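Local coordinates for thioredoxin family protein (Streptococcus pneumoniae, PDB 2YP6) that probably acts as a surface-exposed thioredoxin-fold lipoprotein oxidoreductase, exchanging thiols and disulfides in the cell's defence against extracellular oxidative stress, at residues Q113-K116 against Q120-Q123; I108-G111 against T117-Q120. All coordinates share one frame; numbering follows the deposited sequence.

Interaction 1. Residues Q113-K116 against Q120-Q123; sequences QGEK and QFPQ. With C6W (3-Cyclohexyl-1-Propylphosphocholine), chain E.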
# COMPACT_ATOMS: atom_id res chain seq x y z
N GLN A 113 15.53 8.04 3.82
CA GLN A 113 16.47 7.19 3.11
C GLN A 113 16.37 7.36 1.60
O GLN A 113 16.32 6.39 0.84
CB GLN A 113 16.28 5.71 3.50
CG GLN A 113 17.60 4.97 3.61
CD GLN A 113 18.45 5.42 4.79
OE1 GLN A 113 18.06 6.29 5.57
NE2 GLN A 113 19.64 4.84 4.91
N GLY A 114 16.33 8.62 1.17
CA GLY A 114 16.38 8.92 -0.24
C GLY A 114 15.06 9.17 -0.92
O GLY A 114 15.05 9.61 -2.06
N GLU A 115 13.94 8.91 -0.25
CA GLU A 115 12.65 9.24 -0.83
C GLU A 115 12.54 10.75 -1.00
O GLU A 115 13.20 11.53 -0.31
CB GLU A 115 11.51 8.72 0.05
CG GLU A 115 10.11 8.94 -0.47
CD GLU A 115 9.90 8.33 -1.84
OE1 GLU A 115 9.63 7.10 -1.91
OE2 GLU A 115 10.02 9.06 -2.86
N LYS A 116 11.69 11.13 -1.95
CA LYS A 116 11.40 12.52 -2.26
C LYS A 116 10.75 13.24 -1.09
O LYS A 116 10.09 12.62 -0.26
CB LYS A 116 10.48 12.55 -3.50
CG LYS A 116 11.26 12.18 -4.76
CD LYS A 116 10.38 12.03 -5.99
CE LYS A 116 11.23 11.55 -7.17
NZ LYS A 116 12.24 12.54 -7.58
N GLN A 120 8.02 17.52 -3.11
CA GLN A 120 8.41 17.04 -4.43
C GLN A 120 7.63 15.80 -4.87
O GLN A 120 7.39 15.61 -6.06
CB GLN A 120 9.91 16.75 -4.48
CG GLN A 120 10.82 17.99 -4.30
CD GLN A 120 10.66 19.07 -5.38
OE1 GLN A 120 9.84 18.94 -6.30
NE2 GLN A 120 11.45 20.13 -5.27
N PHE A 121 7.25 14.96 -3.92
CA PHE A 121 6.65 13.68 -4.28
C PHE A 121 5.39 13.79 -5.15
O PHE A 121 5.28 13.11 -6.17
CB PHE A 121 6.37 12.79 -3.07
CG PHE A 121 5.80 11.46 -3.45
CD1 PHE A 121 6.63 10.42 -3.83
CD2 PHE A 121 4.43 11.28 -3.49
CE1 PHE A 121 6.10 9.22 -4.23
CE2 PHE A 121 3.90 10.08 -3.89
CZ PHE A 121 4.74 9.04 -4.25
N PRO A 122 4.43 14.62 -4.74
CA PRO A 122 3.19 14.66 -5.52
C PRO A 122 3.40 15.15 -6.95
O PRO A 122 2.73 14.63 -7.85
CB PRO A 122 2.27 15.58 -4.71
CG PRO A 122 3.09 16.19 -3.65
CD PRO A 122 4.37 15.45 -3.52
N GLN A 123 4.33 16.08 -7.15
CA GLN A 123 4.65 16.57 -8.48
C GLN A 123 5.19 15.42 -9.33
O GLN A 123 4.74 15.19 -10.46
CB GLN A 123 5.66 17.73 -8.40
CG GLN A 123 6.35 18.04 -9.74
CD GLN A 123 7.35 19.21 -9.67
OE1 GLN A 123 7.84 19.57 -8.59
NE2 GLN A 123 7.65 19.79 -10.82
C2 C6W E . 18.91 4.16 -3.40
C3 C6W E . 17.97 5.84 -1.59
C1 C6W E . 20.16 4.84 -1.51
C4 C6W E . 17.92 3.88 -1.72
C5 C6W E . 18.54 2.78 -0.84
C10 C6W E . 13.13 2.03 3.17
CAI C6W E . 14.52 2.31 5.20
C13 C6W E . 13.41 3.15 5.81
C6 C6W E . 17.96 1.56 3.13
C7 C6W E . 16.54 1.82 2.62
C9 C6W E . 14.39 1.78 3.94
O3 C6W E . 20.88 1.59 0.63
P C6W E . 19.77 2.28 1.38
O4 C6W E . 20.55 3.04 2.39
O1 C6W E . 18.94 3.24 0.42
N C6W E . 18.89 4.89 -2.19
O2 C6W E . 18.80 1.20 2.06
C8 C6W E . 15.51 0.94 3.35
C12 C6W E . 12.25 3.38 5.09
C11 C6W E . 12.10 2.81 3.73
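Glu115 and Lys116 rest against Phe121 near the start of helix 120-127, while Gln113 and Gly114 face the bound cyclohexylpropylphosphocholine. Gln113 lays its CG along the propyl linker, 3.5 Å from C6W C6, and the bend at chi2 (68°) turns the amide toward the phosphate. There Gln113 NE2 donates to C6W O4 at 3.2 Å, nearly straight at 164°. Next along, Gly114, with no side chain, has its CA 3.7 Å from the choline methyl C6W C3.

Glu115 turns inward. With CG anti to the backbone N (chi1 -177°) and a kink at chi2, its carboxylate folds back over its own chain, and OE2 accepts from Lys116 N at 2.8 Å on the anti side. Ser79 OG is a second partner of OE2, from the loop that runs up to the CxxC disulfide, so this buried acid ties two loops together. The same OE2 lies 3.8 Å from Phe121 CD1, the carboxylate standing almost perpendicular to the ring.

That ring is part of the core of a beta-alpha-beta crossover: helix 120-127 links the parallel neighbours 102-108 and 135-137, and Phe121 packs on Ile108 of the first and Val135 and Tyr137 of the second.

Lys116 meets residues 120-123 through the root of its side chain: its CB sits at the edge of the Phe121 ring, 4.1 Å from Phe121 CB, and the rest runs on to a cation-pi contact with Trp124, further along the same helix.

Interaction 2. Residues I108-G111 against T117-Q120; sequences IAPG and TVEQ
A small apolar contact between Pro110 and Val118 helps draw together the two ends of the long loop that joins strand 102-108 to helix 120-127. Val118 reaches over with a single branch. Its CG1, anti to the carbonyl carbon (chi1 -64°), lies 3.8 Å from Pro110 CB and 4.0 Å from Pro110 CG, so one methyl meets one side of the proline ring and the two groups cross at a slant. Pro110 also touches Tyr137 of strand 135-137 and Thr139 in the loop after it.

Beside this pair the backbones themselves draw near. Gly111, with positive phi (73°) and no side chain, brings its N to 4.3 Å from Thr117 CA, and no hydrogen bond crosses between the two segments here.

Thr117 turns its side chain away from Gly111 and spends it on the coming helix. Its OG1 accepts from Gln120 N at 3.1 Å, with an N-H...O angle of 149°, a capping bond ahead of the first turn. The hydroxyl also donates weakly to Glu119 OE1, which may help to set its rotation.

At the far end, Ile108 is still bonded through its backbone to Leu136 and Asp138. A strand end running out into a loop that returns to a capped helix is the first half of a right-handed beta-alpha-beta crossover, consistent with the strand-helix insertion of TlpA- and ResA-like thioredoxin folds.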
# COMPACT_ATOMS: atom_id res chain seq x y z
N ILE A 108 4.48 5.33 1.42
CA ILE A 108 5.87 5.73 1.21
C ILE A 108 6.36 6.39 2.49
O ILE A 108 5.59 6.71 3.38
CB ILE A 108 6.05 6.70 0.01
CG1 ILE A 108 5.34 8.01 0.28
CG2 ILE A 108 5.54 6.09 -1.27
CD1 ILE A 108 5.71 9.16 -0.64
N ALA A 109 7.67 6.60 2.58
CA ALA A 109 8.29 7.25 3.71
C ALA A 109 8.96 8.51 3.20
O ALA A 109 10.16 8.49 2.85
CB ALA A 109 9.30 6.32 4.34
N PRO A 110 8.19 9.60 3.09
CA PRO A 110 8.70 10.78 2.40
C PRO A 110 9.96 11.33 3.08
O PRO A 110 10.04 11.39 4.31
CB PRO A 110 7.55 11.78 2.46
CG PRO A 110 6.57 11.24 3.41
CD PRO A 110 6.81 9.78 3.58
N GLY A 111 10.96 11.68 2.27
CA GLY A 111 12.20 12.24 2.77
C GLY A 111 13.12 11.25 3.46
O GLY A 111 14.24 11.60 3.85
N THR A 117 10.91 14.55 -1.05
CA THR A 117 10.30 15.32 0.01
C THR A 117 8.79 15.35 -0.18
O THR A 117 8.29 15.07 -1.27
CB THR A 117 10.78 16.75 0.01
OG1 THR A 117 10.43 17.36 -1.24
CG2 THR A 117 12.29 16.81 0.23
N VAL A 118 8.08 15.70 0.88
CA VAL A 118 6.64 15.86 0.82
C VAL A 118 6.23 16.87 -0.25
O VAL A 118 5.16 16.75 -0.83
CB VAL A 118 6.07 16.31 2.18
CG1 VAL A 118 6.31 15.24 3.22
CG2 VAL A 118 6.69 17.63 2.61
N GLU A 119 7.06 17.87 -0.52
CA GLU A 119 6.73 18.85 -1.56
C GLU A 119 6.96 18.30 -2.95
O GLU A 119 6.19 18.57 -3.87
CB GLU A 119 7.53 20.15 -1.39
CG GLU A 119 7.27 20.89 -0.10
CD GLU A 119 8.15 20.41 1.04
OE1 GLU A 119 8.96 19.48 0.81
OE2 GLU A 119 8.05 20.96 2.15
N GLN A 120 8.02 17.52 -3.11
CA GLN A 120 8.41 17.04 -4.43
C GLN A 120 7.63 15.80 -4.87
O GLN A 120 7.39 15.61 -6.06
CB GLN A 120 9.91 16.75 -4.48
CG GLN A 120 10.82 17.99 -4.30
CD GLN A 120 10.66 19.07 -5.38
OE1 GLN A 120 9.84 18.94 -6.30
NE2 GLN A 120 11.45 20.13 -5.27

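Overall arrangement
Both contacts belong to the one loop between strand 102-108 and helix 120-127, their centres about 4 Å apart, and they share Gln120. A probable hydrogen bond from Gly111 N to Lys116 O, 2.8 Å, pins the exit of the strand to the approach to the helix. Nearby, Phe121 CD1 of interaction 1 lies 3.5 Å from Ile108 CD1 of interaction 2, and Glu115 CG is 3.7 Å from Pro110 CA. Interaction 1 holds the ligand side: Gln113 and Gly114 line the pocket with Trp80 and Phe144, and the side chain of Glu115 lies near, without touching, Cys81 and Cys84, which form a disulfide. Interaction 2 stands further back, with the Pro110 side chain about 9 Å from the ligand.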